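Local coordinates for endoribonuclease L-PSP/chorismate mutase-like domain-containing protein (Shewanella oneidensis, PDB 2OTM), which is of unknown function but is probably a trimeric YjgF-like protein, perhaps with endoribonuclease L-PSP-type activity, at residues Pro6-Leu15 / Asp118-Glu126. Numbering follows the deposited sequence.
Sequences PESRLVAAGL and DLLLEIFGE
Arg-9 reaches over the C-terminal end of helix 109-124 and donates from NH1 to the backbone O of Ile-123 (2.9 Å, N-H...O angle 148°). The oxygen lies at the edge of the guanidinium, somewhat out of its plane, and NH1 comes in tilted from the carbonyl plane. Arg-9 CG stands anti to its own carbonyl carbon (chi1 -67°) and the chain is extended from there to NE, which brings Arg-9 CD to 3.1 Å from Ile-123 O and close to Glu-122 O as well. The Ile-123 carbonyl also receives a CA-H...O contact from Pro-6 CA at 3.4 Å, giving one acceptor two partners from the same short helix. A methionine in place of Arg-9 would probably leave the Ile-123 carbonyl without its side-chain N-H donor, with the CA-H contact from Pro-6 still in place.

The apolar contacts centre on Ile-123, whose two branches divide the work. Ile-123 CG2 meets Pro-6 CB at 3.8 Å; Ile-123 CD1 meets Leu-10 CD2 at 3.6 Å, with Leu-10 set roughly perpendicular to it. Pro-6 CB also sits over one face of the Phe-124 ring, and Pro-6 CG is 3.9 Å from Phe-124 CD2. Just past helix 6-12, Leu-15 runs antiparallel alongside Leu-119, their CD1 methyls 3.7 Å apart. Ala-13 CB abuts Glu-122 OE2, and the other oxygen of that carboxylate is salt-bridged to Arg-70 of helix 62-84.

Leu-10 and Leu-15 rest on helix 62-84 as well, and Phe-124 reaches Ile-93 of the sheet. Helix 6-12, ended by a Schellman motif at Gly-14, thus crosses the 118-124 end of helix 109-124 at 113°, that helix being one of the two long ones that back the mixed sheet of this YjgF-like alpha/beta fold.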
# COMPACT_ATOMS: atom_id res chain seq x y z
N PRO B 6 24.27 4.49 12.27
CA PRO B 6 22.95 5.05 12.60
C PRO B 6 22.74 5.13 14.12
O PRO B 6 22.21 6.11 14.65
CB PRO B 6 21.98 4.05 11.94
CG PRO B 6 22.79 3.48 10.81
CD PRO B 6 24.15 3.30 11.42
N GLU B 7 23.24 4.14 14.83
CA GLU B 7 23.18 4.14 16.27
C GLU B 7 23.87 5.38 16.86
O GLU B 7 23.32 5.99 17.77
CB GLU B 7 23.78 2.86 16.84
CG GLU B 7 22.96 1.60 16.63
CD GLU B 7 23.20 0.87 15.30
OE1 GLU B 7 23.86 1.42 14.38
OE2 GLU B 7 22.68 -0.27 15.18
N SER B 8 25.04 5.77 16.34
CA SER B 8 25.73 6.96 16.88
C SER B 8 24.92 8.23 16.62
O SER B 8 24.91 9.16 17.45
CB SER B 8 27.16 7.08 16.34
OG SER B 8 27.15 7.35 14.95
N ARG B 9 24.22 8.26 15.49
CA ARG B 9 23.40 9.42 15.15
C ARG B 9 22.17 9.53 16.04
O ARG B 9 21.73 10.65 16.38
CB ARG B 9 23.01 9.37 13.70
CG ARG B 9 24.19 9.53 12.74
CD ARG B 9 23.71 9.46 11.31
NE ARG B 9 24.81 9.23 10.39
CZ ARG B 9 25.07 8.10 9.71
NH1 ARG B 9 24.28 7.04 9.78
NH2 ARG B 9 26.13 8.06 8.91
N LEU B 10 21.59 8.39 16.40
CA LEU B 10 20.51 8.37 17.39
C LEU B 10 21.03 8.93 18.72
O LEU B 10 20.39 9.76 19.35
CB LEU B 10 19.97 6.94 17.58
CG LEU B 10 19.13 6.35 16.43
CD1 LEU B 10 19.04 4.83 16.55
CD2 LEU B 10 17.70 6.98 16.34
N VAL B 11 22.21 8.48 19.14
CA VAL B 11 22.80 8.98 20.38
C VAL B 11 22.99 10.49 20.25
O VAL B 11 22.57 11.25 21.12
CB VAL B 11 24.12 8.28 20.72
CG1 VAL B 11 24.84 9.00 21.88
CG2 VAL B 11 23.88 6.80 21.04
N ALA B 12 23.60 10.92 19.15
CA ALA B 12 23.84 12.34 18.94
C ALA B 12 22.55 13.18 18.95
O ALA B 12 22.56 14.35 19.33
CB ALA B 12 24.63 12.54 17.65
N ALA B 13 21.44 12.58 18.53
CA ALA B 13 20.15 13.27 18.50
C ALA B 13 19.44 13.19 19.81
O ALA B 13 18.33 13.72 19.93
CB ALA B 13 19.24 12.67 17.41
N GLY B 14 20.03 12.52 20.79
CA GLY B 14 19.39 12.31 22.09
C GLY B 14 18.20 11.38 22.05
O GLY B 14 17.28 11.51 22.86
N LEU B 15 18.20 10.44 21.11
CA LEU B 15 17.08 9.53 20.92
C LEU B 15 17.45 8.14 21.42
O LEU B 15 18.47 7.58 21.02
CB LEU B 15 16.68 9.45 19.46
CG LEU B 15 16.18 10.75 18.86
CD1 LEU B 15 16.10 10.63 17.34
CD2 LEU B 15 14.82 11.13 19.47
N ASP B 118 12.13 12.96 7.54
CA ASP B 118 13.29 13.71 8.05
C ASP B 118 14.10 12.84 9.00
O ASP B 118 15.33 12.95 9.03
CB ASP B 118 12.84 14.97 8.79
CG ASP B 118 12.25 16.03 7.88
OD1 ASP B 118 12.37 15.92 6.64
OD2 ASP B 118 11.69 16.99 8.41
N LEU B 119 13.46 12.03 9.81
CA LEU B 119 14.23 11.17 10.75
C LEU B 119 15.03 10.10 9.99
O LEU B 119 16.18 9.79 10.33
CB LEU B 119 13.32 10.52 11.77
CG LEU B 119 14.04 9.74 12.88
CD1 LEU B 119 14.83 10.63 13.84
CD2 LEU B 119 12.99 8.91 13.62
N LEU B 120 14.45 9.56 8.93
CA LEU B 120 15.16 8.56 8.13
C LEU B 120 16.46 9.17 7.56
O LEU B 120 17.54 8.54 7.60
CB LEU B 120 14.28 8.04 7.01
CG LEU B 120 13.07 7.18 7.43
CD1 LEU B 120 12.22 6.72 6.24
CD2 LEU B 120 13.58 5.97 8.26
N LEU B 121 16.37 10.39 7.07
CA LEU B 121 17.54 11.09 6.53
C LEU B 121 18.54 11.44 7.63
O LEU B 121 19.74 11.28 7.45
CB LEU B 121 17.10 12.33 5.77
CG LEU B 121 16.34 12.05 4.46
CD1 LEU B 121 15.69 13.31 3.93
CD2 LEU B 121 17.26 11.43 3.43
N GLU B 122 18.05 11.89 8.78
CA GLU B 122 18.90 12.24 9.91
C GLU B 122 19.70 11.04 10.42
O GLU B 122 20.91 11.12 10.66
CB GLU B 122 18.02 12.77 11.03
CG GLU B 122 18.73 13.18 12.31
CD GLU B 122 17.75 13.70 13.36
OE1 GLU B 122 16.56 13.98 13.02
OE2 GLU B 122 18.18 13.84 14.53
N ILE B 123 19.05 9.90 10.52
CA ILE B 123 19.65 8.75 11.15
C ILE B 123 20.44 7.90 10.16
O ILE B 123 21.51 7.38 10.52
CB ILE B 123 18.58 7.90 11.89
CG1 ILE B 123 17.90 8.73 12.99
CG2 ILE B 123 19.16 6.60 12.50
CD1 ILE B 123 18.85 9.41 13.99
N PHE B 124 19.94 7.75 8.93
CA PHE B 124 20.61 6.88 7.94
C PHE B 124 21.41 7.61 6.90
O PHE B 124 22.10 6.97 6.09
CB PHE B 124 19.62 5.94 7.27
CG PHE B 124 19.06 4.92 8.22
CD1 PHE B 124 17.93 5.21 8.98
CD2 PHE B 124 19.71 3.69 8.40
CE1 PHE B 124 17.43 4.28 9.89
CE2 PHE B 124 19.20 2.75 9.29
CZ PHE B 124 18.06 3.05 10.04
N GLY B 125 21.33 8.93 6.89
CA GLY B 125 22.02 9.72 5.88
C GLY B 125 21.60 9.36 4.48
O GLY B 125 20.40 9.22 4.18
N GLU B 126 22.58 9.19 3.59
CA GLU B 126 22.26 8.88 2.21
C GLU B 126 21.54 7.56 2.10
O GLU B 126 20.73 7.39 1.20
CB GLU B 126 23.53 8.89 1.33
CG GLU B 126 24.06 10.28 1.05
CD GLU B 126 23.08 11.13 0.26
OE1 GLU B 126 22.79 10.77 -0.90
OE2 GLU B 126 22.61 12.17 0.79